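Local coordinates for CHAD domain protein (Streptomyces chartreusis, PDB 6RN5) that probably binds inorganic polyphosphate through its all-helical CHAD domain and also binds copper ions, its wider cellular role being unknown, at residues A[277-281]-A[314-318]; A[320-324]-A[351-355]; A[327-331]-A[344-348]. All coordinates share one frame. Residues are numbered along the deposited sequence.

Interaction 1: residues A[277-281]-A[314-318]; sequences WHQVR and LNRHR. With SO4 (sulfate ion), chain F.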
ATOM      1  N   TRP A 277       8.428 -15.063 -12.061  1.00 33.54           N
ATOM      2  CA  TRP A 277       9.123 -15.020 -10.756  1.00 34.26           C
ATOM      3  C   TRP A 277       9.135 -16.371 -10.019  1.00 32.62           C
ATOM      4  O   TRP A 277      10.150 -16.790  -9.438  1.00 29.92           O
ATOM      5  CB  TRP A 277       8.480 -13.971  -9.869  1.00 35.00           C
ATOM      6  CG  TRP A 277       8.799 -12.622 -10.334  1.00 36.37           C
ATOM      7  CD1 TRP A 277       8.109 -11.875 -11.233  1.00 37.48           C
ATOM      8  CD2 TRP A 277       9.919 -11.836  -9.943  1.00 36.77           C
ATOM      9  NE1 TRP A 277       8.721 -10.672 -11.419  1.00 35.89           N
ATOM     10  CE2 TRP A 277       9.842 -10.627 -10.642  1.00 36.23           C
ATOM     11  CE3 TRP A 277      10.973 -12.039  -9.072  1.00 37.89           C
ATOM     12  CZ2 TRP A 277      10.764  -9.633 -10.489  1.00 37.04           C
ATOM     13  CZ3 TRP A 277      11.896 -11.034  -8.915  1.00 37.71           C
ATOM     14  CH2 TRP A 277      11.789  -9.859  -9.615  1.00 39.74           C
ATOM     15  N   HIS A 278       8.008 -17.053 -10.079  1.00 31.81           N
ATOM     16  CA  HIS A 278       7.918 -18.376  -9.478  1.00 35.16           C
ATOM     17  C   HIS A 278       8.708 -19.401 -10.238  1.00 33.98           C
ATOM     18  O   HIS A 278       9.257 -20.334  -9.627  1.00 29.69           O
ATOM     19  CB  HIS A 278       6.468 -18.805  -9.274  1.00 35.62           C
ATOM     20  CG  HIS A 278       5.762 -17.956  -8.254  1.00 40.36           C
ATOM     21  ND1 HIS A 278       4.387 -17.897  -8.136  1.00 41.62           N
ATOM     22  CD2 HIS A 278       6.254 -17.073  -7.351  1.00 41.84           C
ATOM     23  CE1 HIS A 278       4.068 -17.047  -7.176  1.00 43.36           C
ATOM     24  NE2 HIS A 278       5.180 -16.529  -6.684  1.00 41.59           N
ATOM     25  N   GLN A 279       8.808 -19.227 -11.553  1.00 31.36           N
ATOM     26  CA  GLN A 279       9.737 -20.064 -12.337  1.00 32.91           C
ATOM     27  C   GLN A 279      11.204 -19.810 -11.975  1.00 30.99           C
ATOM     28  O   GLN A 279      11.981 -20.722 -11.800  1.00 31.18           O
ATOM     29  CB  GLN A 279       9.503 -19.847 -13.838  1.00 38.11           C
ATOM     30  CG  GLN A 279      10.209 -20.868 -14.714  1.00 45.79           C
ATOM     31  CD  GLN A 279       9.894 -22.303 -14.287  1.00 54.79           C
ATOM     32  OE1 GLN A 279       8.773 -22.609 -13.827  1.00 65.99           O
ATOM     33  NE2 GLN A 279      10.870 -23.187 -14.441  1.00 54.45           N
ATOM     34  N   VAL A 280      11.584 -18.566 -11.853  1.00 30.53           N
ATOM     35  CA  VAL A 280      12.896 -18.261 -11.351  1.00 31.09           C
ATOM     36  C   VAL A 280      13.150 -18.858  -9.955  1.00 30.72           C
ATOM     37  O   VAL A 280      14.239 -19.359  -9.709  1.00 29.22           O
ATOM     38  CB  VAL A 280      13.153 -16.754 -11.418  1.00 30.61           C
ATOM     39  CG1 VAL A 280      14.304 -16.311 -10.535  1.00 30.14           C
ATOM     40  CG2 VAL A 280      13.416 -16.373 -12.874  1.00 34.62           C
ATOM     41  N   ARG A 281      12.161 -18.849  -9.075  1.00 31.80           N
ATOM     42  CA  ARG A 281      12.313 -19.485  -7.741  1.00 29.74           C
ATOM     43  C   ARG A 281      12.706 -20.945  -7.939  1.00 30.03           C
ATOM     44  O   ARG A 281      13.618 -21.446  -7.323  1.00 25.42           O
ATOM     45  CB  ARG A 281      11.000 -19.465  -6.967  1.00 32.11           C
ATOM     46  CG  ARG A 281      11.093 -19.951  -5.526  1.00 32.75           C
ATOM     47  CD  ARG A 281       9.752 -19.849  -4.798  1.00 34.57           C
ATOM     48  NE  ARG A 281       9.754 -20.727  -3.650  1.00 33.69           N
ATOM     49  CZ  ARG A 281       9.377 -21.997  -3.705  1.00 36.16           C
ATOM     50  NH1 ARG A 281       8.908 -22.517  -4.829  1.00 36.44           N
ATOM     51  NH2 ARG A 281       9.436 -22.745  -2.625  1.00 34.52           N
ATOM     52  N   LEU A 314      12.634 -14.824  -2.944  1.00 31.43           N
ATOM     53  CA  LEU A 314      11.654 -15.534  -3.779  1.00 31.42           C
ATOM     54  C   LEU A 314      10.667 -16.386  -2.966  1.00 32.14           C
ATOM     55  O   LEU A 314       9.523 -16.562  -3.383  1.00 27.33           O
ATOM     56  CB  LEU A 314      12.325 -16.387  -4.828  1.00 31.81           C
ATOM     57  CG  LEU A 314      13.194 -15.561  -5.787  1.00 33.18           C
ATOM     58  CD1 LEU A 314      13.986 -16.444  -6.758  1.00 35.39           C
ATOM     59  CD2 LEU A 314      12.387 -14.528  -6.526  1.00 33.42           C
ATOM     60  N   ASN A 315      11.061 -16.897  -1.801  1.00 31.78           N
ATOM     61  CA  ASN A 315      10.064 -17.572  -0.940  1.00 30.28           C
ATOM     62  C   ASN A 315       9.021 -16.585  -0.384  1.00 28.53           C
ATOM     63  O   ASN A 315       7.857 -16.923  -0.246  1.00 29.65           O
ATOM     64  CB  ASN A 315      10.706 -18.311   0.229  1.00 32.20           C
ATOM     65  CG  ASN A 315      11.508 -19.538  -0.184  1.00 38.00           C
ATOM     66  OD1 ASN A 315      11.363 -20.097  -1.299  1.00 42.40           O
ATOM     67  ND2 ASN A 315      12.364 -19.976   0.726  1.00 36.48           N
ATOM     68  N   ARG A 316       9.430 -15.380  -0.053  1.00 30.83           N
ATOM     69  CA  ARG A 316       8.492 -14.418   0.449  1.00 33.49           C
ATOM     70  C   ARG A 316       7.559 -14.026  -0.667  1.00 32.96           C
ATOM     71  O   ARG A 316       6.371 -13.832  -0.456  1.00 31.63           O
ATOM     72  CB  ARG A 316       9.224 -13.225   1.066  1.00 40.42           C
ATOM     73  CG  ARG A 316       9.686 -13.551   2.500  1.00 48.40           C
ATOM     74  CD  ARG A 316      11.053 -12.996   2.852  1.00 58.91           C
ATOM     75  NE  ARG A 316      11.184 -11.559   2.603  1.00 62.62           N
ATOM     76  CZ  ARG A 316      12.271 -10.952   2.102  1.00 68.63           C
ATOM     77  NH1 ARG A 316      13.357 -11.634   1.750  1.00 64.07           N
ATOM     78  NH2 ARG A 316      12.254  -9.631   1.925  1.00 81.34           N
ATOM     79  N   HIS A 317       8.104 -13.915  -1.874  1.00 31.94           N
ATOM     80  CA  HIS A 317       7.307 -13.607  -3.054  1.00 30.65           C
ATOM     81  C   HIS A 317       6.167 -14.623  -3.211  1.00 29.55           C
ATOM     82  O   HIS A 317       5.019 -14.289  -3.386  1.00 31.18           O
ATOM     83  CB  HIS A 317       8.211 -13.574  -4.279  1.00 30.49           C
ATOM     84  CG  HIS A 317       7.521 -13.151  -5.536  1.00 30.49           C
ATOM     85  ND1 HIS A 317       6.562 -13.917  -6.144  1.00 29.96           N
ATOM     86  CD2 HIS A 317       7.650 -12.043  -6.294  1.00 30.99           C
ATOM     87  CE1 HIS A 317       6.136 -13.302  -7.238  1.00 30.99           C
ATOM     88  NE2 HIS A 317       6.781 -12.168  -7.358  1.00 28.68           N
ATOM     89  N   ARG A 318       6.518 -15.878  -3.138  1.00 30.80           N
ATOM     90  CA  ARG A 318       5.594 -16.953  -3.318  1.00 33.74           C
ATOM     91  C   ARG A 318       4.587 -16.992  -2.175  1.00 33.87           C
ATOM     92  O   ARG A 318       3.397 -17.104  -2.424  1.00 32.22           O
ATOM     93  CB  ARG A 318       6.372 -18.271  -3.400  1.00 38.66           C
ATOM     94  CG  ARG A 318       5.564 -19.454  -3.915  1.00 43.46           C
ATOM     95  CD  ARG A 318       4.880 -20.209  -2.815  1.00 49.17           C
ATOM     96  NE  ARG A 318       5.821 -20.775  -1.851  1.00 54.13           N
ATOM     97  CZ  ARG A 318       6.195 -22.057  -1.806  1.00 58.78           C
ATOM     98  NH1 ARG A 318       5.735 -22.961  -2.680  1.00 55.74           N
ATOM     99  NH2 ARG A 318       7.030 -22.440  -0.857  1.00 65.13           N
TER
HETATM  100  S   SO4 F 405       7.860 -26.177  -2.306  1.00 75.10           S
HETATM  101  O1  SO4 F 405       8.299 -27.601  -2.413  1.00 79.86           O
HETATM  102  O2  SO4 F 405       8.654 -25.504  -1.270  1.00 73.23           O
HETATM  103  O3  SO4 F 405       8.018 -25.430  -3.617  1.00 71.84           O
HETATM  104  O4  SO4 F 405       6.458 -26.208  -1.833  1.00 76.92           O
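Arg281 NE donates a hydrogen bond of 2.9 Å to Asn315 OD1, which holds the guanidinium at the outer edge of the contact. Its outer nitrogens reach a sulfate, probably from the crystallisation liquor: Arg281 NH2 bonds O2 and O3, each at 3.2 Å, and Arg281 NH1 bonds O3 at 3.3 Å. Arg318 approaches the same ion more loosely, with weak bonds such as NH1 to O4 at 3.4 Å. Arg281 NH2 and Arg318 NH2 lie 3.0 Å apart, with Arg318 CZ over one face of the Arg281 guanidinium; both nitrogens are donors, and the shared anion probably offsets the repulsion. A weak hydrogen bond joins His278 NE2 and His317 ND1 (3.0 Å).

Two helices of the CHAD bundle meet here: the axes of segments 277-281 and 314-318, N-to-C directions at 135°, approach to 9.7 Å. Paired basic side chains on such helices, gripping a tetrahedral oxyanion, are consistent with the polyphosphate binding of this phosin, where arginine can hold phosphate by charge and by several N-H groups.

Trp277 CB sits over one face of the His317 ring, 3.8 Å from the centroid, while His317 NE2 is hydrogen-bonded to Arg359 NE of helix 338-366. Arg318 CG covers a face of the His278 ring in a similar CH-pi contact, 4.2 Å from its centroid. Branched Leu314 fills the buried angle between the helices: its CD2 lies 3.8 Å from Trp277 CE3 at the indole edge, and its CD1 3.8 Å from Val280 CG1, beyond which Val280 packs on helix 229-244.

Interaction 2: residues A[320-324]-A[351-355]; sequences ASEAA and QRHEV. With CU (copper (II) ion), chain C.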
ATOM      1  N   ALA A 320       3.809 -14.510  -0.083  1.00 29.71           N
ATOM      2  CA  ALA A 320       2.939 -13.329  -0.111  1.00 29.62           C
ATOM      3  C   ALA A 320       1.894 -13.450  -1.238  1.00 30.61           C
ATOM      4  O   ALA A 320       0.714 -13.065  -1.093  1.00 28.35           O
ATOM      5  CB  ALA A 320       3.772 -12.066  -0.267  1.00 32.19           C
ATOM      6  N   SER A 321       2.331 -13.968  -2.383  1.00 29.64           N
ATOM      7  CA  SER A 321       1.428 -14.205  -3.483  1.00 31.20           C
ATOM      8  C   SER A 321       0.264 -15.110  -3.078  1.00 31.80           C
ATOM      9  O   SER A 321      -0.904 -14.774  -3.322  1.00 30.91           O
ATOM     10  CB  SER A 321       2.196 -14.803  -4.661  1.00 34.72           C
ATOM     11  OG  SER A 321       1.324 -15.075  -5.721  1.00 36.75           O
ATOM     12  N   GLU A 322       0.569 -16.220  -2.418  1.00 30.91           N
ATOM     13  CA  GLU A 322      -0.447 -17.212  -2.074  1.00 33.65           C
ATOM     14  C   GLU A 322      -1.318 -16.669  -0.917  1.00 33.31           C
ATOM     15  O   GLU A 322      -2.519 -16.913  -0.843  1.00 32.02           O
ATOM     16  CB  GLU A 322       0.192 -18.560  -1.665  1.00 36.13           C
ATOM     17  CG  GLU A 322       0.616 -19.505  -2.784  1.00 44.12           C
ATOM     18  CD  GLU A 322      -0.556 -19.980  -3.658  1.00 50.91           C
ATOM     19  OE1 GLU A 322      -1.698 -20.175  -3.174  1.00 60.43           O
ATOM     20  OE2 GLU A 322      -0.362 -20.150  -4.870  1.00 64.63           O
ATOM     21  N   ALA A 323      -0.711 -15.926  -0.016  1.00 29.09           N
ATOM     22  CA  ALA A 323      -1.478 -15.335   1.025  1.00 29.46           C
ATOM     23  C   ALA A 323      -2.476 -14.316   0.473  1.00 27.90           C
ATOM     24  O   ALA A 323      -3.624 -14.264   0.927  1.00 30.81           O
ATOM     25  CB  ALA A 323      -0.574 -14.692   2.039  1.00 26.49           C
ATOM     26  N   ALA A 324      -2.053 -13.504  -0.488  1.00 26.82           N
ATOM     27  CA  ALA A 324      -2.951 -12.518  -1.050  1.00 27.42           C
ATOM     28  C   ALA A 324      -4.155 -13.225  -1.676  1.00 29.49           C
ATOM     29  O   ALA A 324      -5.272 -12.738  -1.551  1.00 29.59           O
ATOM     30  CB  ALA A 324      -2.235 -11.637  -2.061  1.00 27.35           C
ATOM     31  N   GLN A 351      -0.496  -7.858   1.064  1.00 28.65           N
ATOM     32  CA  GLN A 351       0.320  -8.994   0.647  1.00 28.97           C
ATOM     33  C   GLN A 351       0.803  -8.788  -0.796  1.00 30.96           C
ATOM     34  O   GLN A 351       1.895  -9.209  -1.139  1.00 28.57           O
ATOM     35  CB  GLN A 351      -0.440 -10.318   0.843  1.00 28.77           C
ATOM     36  CG  GLN A 351      -0.757 -10.571   2.324  1.00 29.95           C
ATOM     37  CD  GLN A 351       0.511 -10.781   3.113  1.00 30.90           C
ATOM     38  OE1 GLN A 351       1.254 -11.740   2.838  1.00 30.81           O
ATOM     39  NE2 GLN A 351       0.818  -9.844   4.037  1.00 28.12           N
ATOM     40  N   ARG A 352       0.033  -8.090  -1.621  1.00 29.23           N
ATOM     41  CA  ARG A 352       0.533  -7.750  -2.951  1.00 31.79           C
ATOM     42  C   ARG A 352       1.671  -6.737  -2.863  1.00 34.94           C
ATOM     43  O   ARG A 352       2.619  -6.786  -3.664  1.00 30.94           O
ATOM     44  CB  ARG A 352      -0.575  -7.217  -3.852  1.00 29.10           C
ATOM     45  CG  ARG A 352      -1.608  -8.236  -4.225  1.00 27.75           C
ATOM     46  CD  ARG A 352      -0.983  -9.504  -4.805  1.00 31.66           C
ATOM     47  NE  ARG A 352      -0.080  -9.313  -5.953  1.00 31.51           N
ATOM     48  CZ  ARG A 352       0.543 -10.304  -6.601  1.00 32.65           C
ATOM     49  NH1 ARG A 352       0.407 -11.573  -6.225  1.00 33.55           N
ATOM     50  NH2 ARG A 352       1.306 -10.035  -7.646  1.00 30.82           N
ATOM     51  N   HIS A 353       1.621  -5.852  -1.858  1.00 37.81           N
ATOM     52  CA  HIS A 353       2.755  -4.946  -1.605  1.00 36.91           C
ATOM     53  C   HIS A 353       3.988  -5.711  -1.173  1.00 32.36           C
ATOM     54  O   HIS A 353       5.075  -5.341  -1.569  1.00 30.95           O
ATOM     55  CB  HIS A 353       2.410  -3.791  -0.621  1.00 38.83           C
ATOM     56  CG  HIS A 353       1.283  -2.928  -1.099  1.00 44.25           C
ATOM     57  ND1 HIS A 353       1.025  -2.722  -2.442  1.00 51.27           N
ATOM     58  CD2 HIS A 353       0.321  -2.245  -0.422  1.00 49.82           C
ATOM     59  CE1 HIS A 353      -0.039  -1.943  -2.571  1.00 53.87           C
ATOM     60  NE2 HIS A 353      -0.480  -1.633  -1.363  1.00 48.45           N
ATOM     61  N   GLU A 354       3.816  -6.772  -0.393  1.00 31.62           N
ATOM     62  CA  GLU A 354       4.937  -7.651  -0.030  1.00 32.39           C
ATOM     63  C   GLU A 354       5.461  -8.391  -1.270  1.00 31.23           C
ATOM     64  O   GLU A 354       6.637  -8.646  -1.371  1.00 32.80           O
ATOM     65  CB  GLU A 354       4.546  -8.661   1.038  1.00 36.59           C
ATOM     66  CG  GLU A 354       4.165  -8.066   2.392  1.00 45.53           C
ATOM     67  CD  GLU A 354       5.366  -7.576   3.227  1.00 54.23           C
ATOM     68  OE1 GLU A 354       6.531  -7.866   2.864  1.00 56.01           O
ATOM     69  OE2 GLU A 354       5.151  -6.898   4.260  1.00 57.69           O
ATOM     70  N   VAL A 355       4.612  -8.737  -2.231  1.00 29.95           N
ATOM     71  CA  VAL A 355       5.119  -9.408  -3.460  1.00 29.90           C
ATOM     72  C   VAL A 355       6.099  -8.470  -4.168  1.00 29.96           C
ATOM     73  O   VAL A 355       7.231  -8.847  -4.454  1.00 31.40           O
ATOM     74  CB  VAL A 355       3.976  -9.889  -4.402  1.00 30.45           C
ATOM     75  CG1 VAL A 355       4.514 -10.342  -5.768  1.00 30.95           C
ATOM     76  CG2 VAL A 355       3.196 -11.020  -3.749  1.00 32.81           C
TER
HETATM   77 CU    CU C 402      -2.156  -0.752   0.264  0.50 63.95          CU
HETATM   78  O   HOH W   1      -1.812 -13.167  -5.214  1.00 28.27           O
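Helices 305-331 and 338-366 form an antiparallel hairpin in the helical CHAD fold, and this contact lies midway along it. The short axes run at 159° and only 8.1 Å apart, a spacing made possible by Ala320, Ala323 and Ala324, whose methyl groups demand little space. Ala324 and Gln351 come closest, with CA atoms 5.1 Å apart.

The long side chains opposite must bend around this tight seam. Gln351 adopts an m,m rotamer that folds it alongside the alanines, its CB 3.7 Å from Ala324 CB and its OE1 3.6 Å from Ala323 CB; the amide oxygen is held by Arg111 of helix 82-120. Arg352 starts out with its CA-to-CB bond away from the partner helix, but three successive m torsions curl the chain back, so that its CD packs 3.7 Å from Ala324 CB. Its guanidinium makes salt bridges to Asp274 and to a sulfate; Asp274 also accepts a hydrogen bond from Ser321 OG. Val355, in the t rotamer, sets CG2 3.7 Å from Ala320 CB and 3.4 Å from Ser321 N, a compact branched fit. Glu354 uses its CB against Ala320 CB, at 3.7 Å, while its carboxylate leads away from 320-324 to a weak, long ion pair with Arg118.

The CA-to-CB bond of His353 points away from 320-324; its NE2 binds copper at 2.5 Å, shared with His353 of the second subunit. No direct hydrogen bond crosses between the two segments; instead one water donates to Ser321 O at 2.6 Å and accepts from Arg352 NH1 at 2.9 Å.

Interaction 3: residues A[327-331]-A[344-348]; sequences AAQAA and LGVLH. With CU (copper (II) ion), chain B.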
ATOM      1  N   ALA A 327      -6.689 -14.301   0.836  1.00 28.02           N
ATOM      2  CA  ALA A 327      -7.516 -13.191   1.305  1.00 27.64           C
ATOM      3  C   ALA A 327      -8.601 -12.858   0.287  1.00 28.83           C
ATOM      4  O   ALA A 327      -9.755 -12.649   0.654  1.00 29.62           O
ATOM      5  CB  ALA A 327      -6.659 -11.976   1.563  1.00 29.53           C
ATOM      6  N   ALA A 328      -8.227 -12.804  -0.989  1.00 25.68           N
ATOM      7  CA  ALA A 328      -9.197 -12.502  -2.039  1.00 29.56           C
ATOM      8  C   ALA A 328     -10.310 -13.557  -2.045  1.00 32.11           C
ATOM      9  O   ALA A 328     -11.502 -13.228  -2.029  1.00 34.96           O
ATOM     10  CB  ALA A 328      -8.527 -12.375  -3.428  1.00 26.81           C
ATOM     11  N   GLN A 329      -9.916 -14.820  -2.020  1.00 33.10           N
ATOM     12  CA  GLN A 329     -10.845 -15.892  -2.064  1.00 33.49           C
ATOM     13  C   GLN A 329     -11.749 -15.888  -0.825  1.00 32.00           C
ATOM     14  O   GLN A 329     -12.929 -16.094  -0.940  1.00 31.12           O
ATOM     15  CB  GLN A 329     -10.106 -17.241  -2.246  1.00 38.61           C
ATOM     16  CG  GLN A 329     -11.051 -18.445  -2.496  1.00 47.00           C
ATOM     17  CD  GLN A 329     -11.936 -18.314  -3.755  1.00 49.45           C
ATOM     18  OE1 GLN A 329     -11.466 -17.939  -4.831  1.00 56.18           O
ATOM     19  NE2 GLN A 329     -13.225 -18.605  -3.607  1.00 54.18           N
ATOM     20  N   ALA A 330     -11.210 -15.623   0.347  1.00 26.19           N
ATOM     21  CA  ALA A 330     -12.032 -15.518   1.515  1.00 27.39           C
ATOM     22  C   ALA A 330     -13.097 -14.400   1.403  1.00 28.49           C
ATOM     23  O   ALA A 330     -14.181 -14.516   1.930  1.00 29.44           O
ATOM     24  CB  ALA A 330     -11.146 -15.260   2.744  1.00 27.39           C
ATOM     25  N   ALA A 331     -12.772 -13.331   0.720  1.00 29.21           N
ATOM     26  CA  ALA A 331     -13.707 -12.236   0.498  1.00 32.62           C
ATOM     27  C   ALA A 331     -14.908 -12.625  -0.364  1.00 35.51           C
ATOM     28  O   ALA A 331     -15.909 -11.922  -0.346  1.00 32.60           O
ATOM     29  CB  ALA A 331     -12.971 -11.064  -0.158  1.00 33.76           C
ATOM     30  N   LEU A 344     -10.425  -7.725   4.374  1.00 29.51           N
ATOM     31  CA  LEU A 344      -9.781  -8.644   3.493  1.00 28.97           C
ATOM     32  C   LEU A 344      -9.237  -7.940   2.275  1.00 28.09           C
ATOM     33  O   LEU A 344      -8.205  -8.337   1.773  1.00 28.66           O
ATOM     34  CB  LEU A 344     -10.764  -9.738   3.072  1.00 30.14           C
ATOM     35  CG  LEU A 344     -11.207 -10.676   4.186  1.00 31.59           C
ATOM     36  CD1 LEU A 344     -12.352 -11.541   3.663  1.00 30.14           C
ATOM     37  CD2 LEU A 344     -10.045 -11.542   4.604  1.00 32.64           C
ATOM     38  N   GLY A 345      -9.932  -6.916   1.788  1.00 28.22           N
ATOM     39  CA  GLY A 345      -9.381  -6.049   0.719  1.00 30.08           C
ATOM     40  C   GLY A 345      -8.028  -5.409   1.050  1.00 30.91           C
ATOM     41  O   GLY A 345      -7.121  -5.373   0.214  1.00 25.56           O
ATOM     42  N   VAL A 346      -7.906  -4.923   2.287  1.00 27.41           N
ATOM     43  CA  VAL A 346      -6.698  -4.307   2.771  1.00 29.30           C
ATOM     44  C   VAL A 346      -5.580  -5.338   2.845  1.00 28.93           C
ATOM     45  O   VAL A 346      -4.438  -5.103   2.436  1.00 29.80           O
ATOM     46  CB  VAL A 346      -6.919  -3.719   4.189  1.00 31.37           C
ATOM     47  CG1 VAL A 346      -5.651  -3.129   4.744  1.00 31.55           C
ATOM     48  CG2 VAL A 346      -7.957  -2.602   4.149  1.00 33.68           C
ATOM     49  N   LEU A 347      -5.933  -6.494   3.386  1.00 29.63           N
ATOM     50  CA  LEU A 347      -4.994  -7.596   3.552  1.00 31.49           C
ATOM     51  C   LEU A 347      -4.463  -8.165   2.231  1.00 29.02           C
ATOM     52  O   LEU A 347      -3.304  -8.480   2.111  1.00 29.72           O
ATOM     53  CB  LEU A 347      -5.687  -8.671   4.355  1.00 32.27           C
ATOM     54  CG  LEU A 347      -4.930  -9.892   4.760  1.00 33.96           C
ATOM     55  CD1 LEU A 347      -3.715  -9.482   5.578  1.00 39.04           C
ATOM     56  CD2 LEU A 347      -5.907 -10.735   5.571  1.00 36.33           C
ATOM     57  N   HIS A 348      -5.324  -8.312   1.243  1.00 30.48           N
ATOM     58  CA  HIS A 348      -4.875  -8.663  -0.098  1.00 27.83           C
ATOM     59  C   HIS A 348      -3.908  -7.640  -0.645  1.00 27.98           C
ATOM     60  O   HIS A 348      -2.887  -8.010  -1.217  1.00 28.81           O
ATOM     61  CB  HIS A 348      -6.069  -8.818  -1.046  1.00 29.63           C
ATOM     62  CG  HIS A 348      -5.683  -8.958  -2.490  1.00 30.53           C
ATOM     63  ND1 HIS A 348      -5.555  -7.872  -3.329  1.00 31.59           N
ATOM     64  CD2 HIS A 348      -5.385 -10.056  -3.234  1.00 28.43           C
ATOM     65  CE1 HIS A 348      -5.210  -8.305  -4.540  1.00 33.64           C
ATOM     66  NE2 HIS A 348      -5.089  -9.626  -4.499  1.00 29.36           N
TER
HETATM   67 CU    CU B 401      -4.953 -10.624  -6.274  1.00 31.38          CU
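This is apolar packing of alanine against leucine and histidine between two antiparallel helices, at the closed end of the hairpin formed by helices 305-331 and 338-366, near the turn that joins them. The axes of the segments lie 8.7 Å apart at 161°, and Ala327 and His348 form the closest backbone pair, CA to CA 5.4 Å.

Small methyls suit the first helix here because they let larger side chains lie across it. Leu344 lies over the Ala330-Ala331 part of the helix, with CD1 3.9 Å from Ala331 CB and 4.0 Å from Ala330 CB. Ala327 CB meets Leu347 CG at 4.2 Å and His348 CB at 4.1 Å, while Ala328 CB lies 3.9 Å from CD2 of the His348 ring. That imidazole reaches past the alanines to bind copper through NE2 at 2.0 Å, in a site completed on the protein side by His262 and His271.

Around the pair, Leu347 packs on helix 82-120 and on helix 170-198, which Ala330 and Leu344 also touch, and Tyr342 of the second subunit covers Ala328, Ala331 and His348.

Along the chain, helix 274-295 leads into helix 305-331, and interaction 1 closes this first loop, with 32 residues between its segments. Further down helix 305-331 the chain enters interaction 2, then interaction 3; after the turn, helix 338-366 runs back, so interaction 3 closes before interaction 2 and lies within the 26-residue span that interaction 2 closes. Interaction 1 precedes both in series. Helix 305-331 thus carries all three, bound first to helix 274-295 and then to helix 338-366. Neighbours touch: His317 NE2 is 3.3 Å from Val355 CG1, and Ala324 O is 3.2 Å from His348 CD2, whereas interactions 1 and 3 remain about 10 Å apart at their nearest atoms.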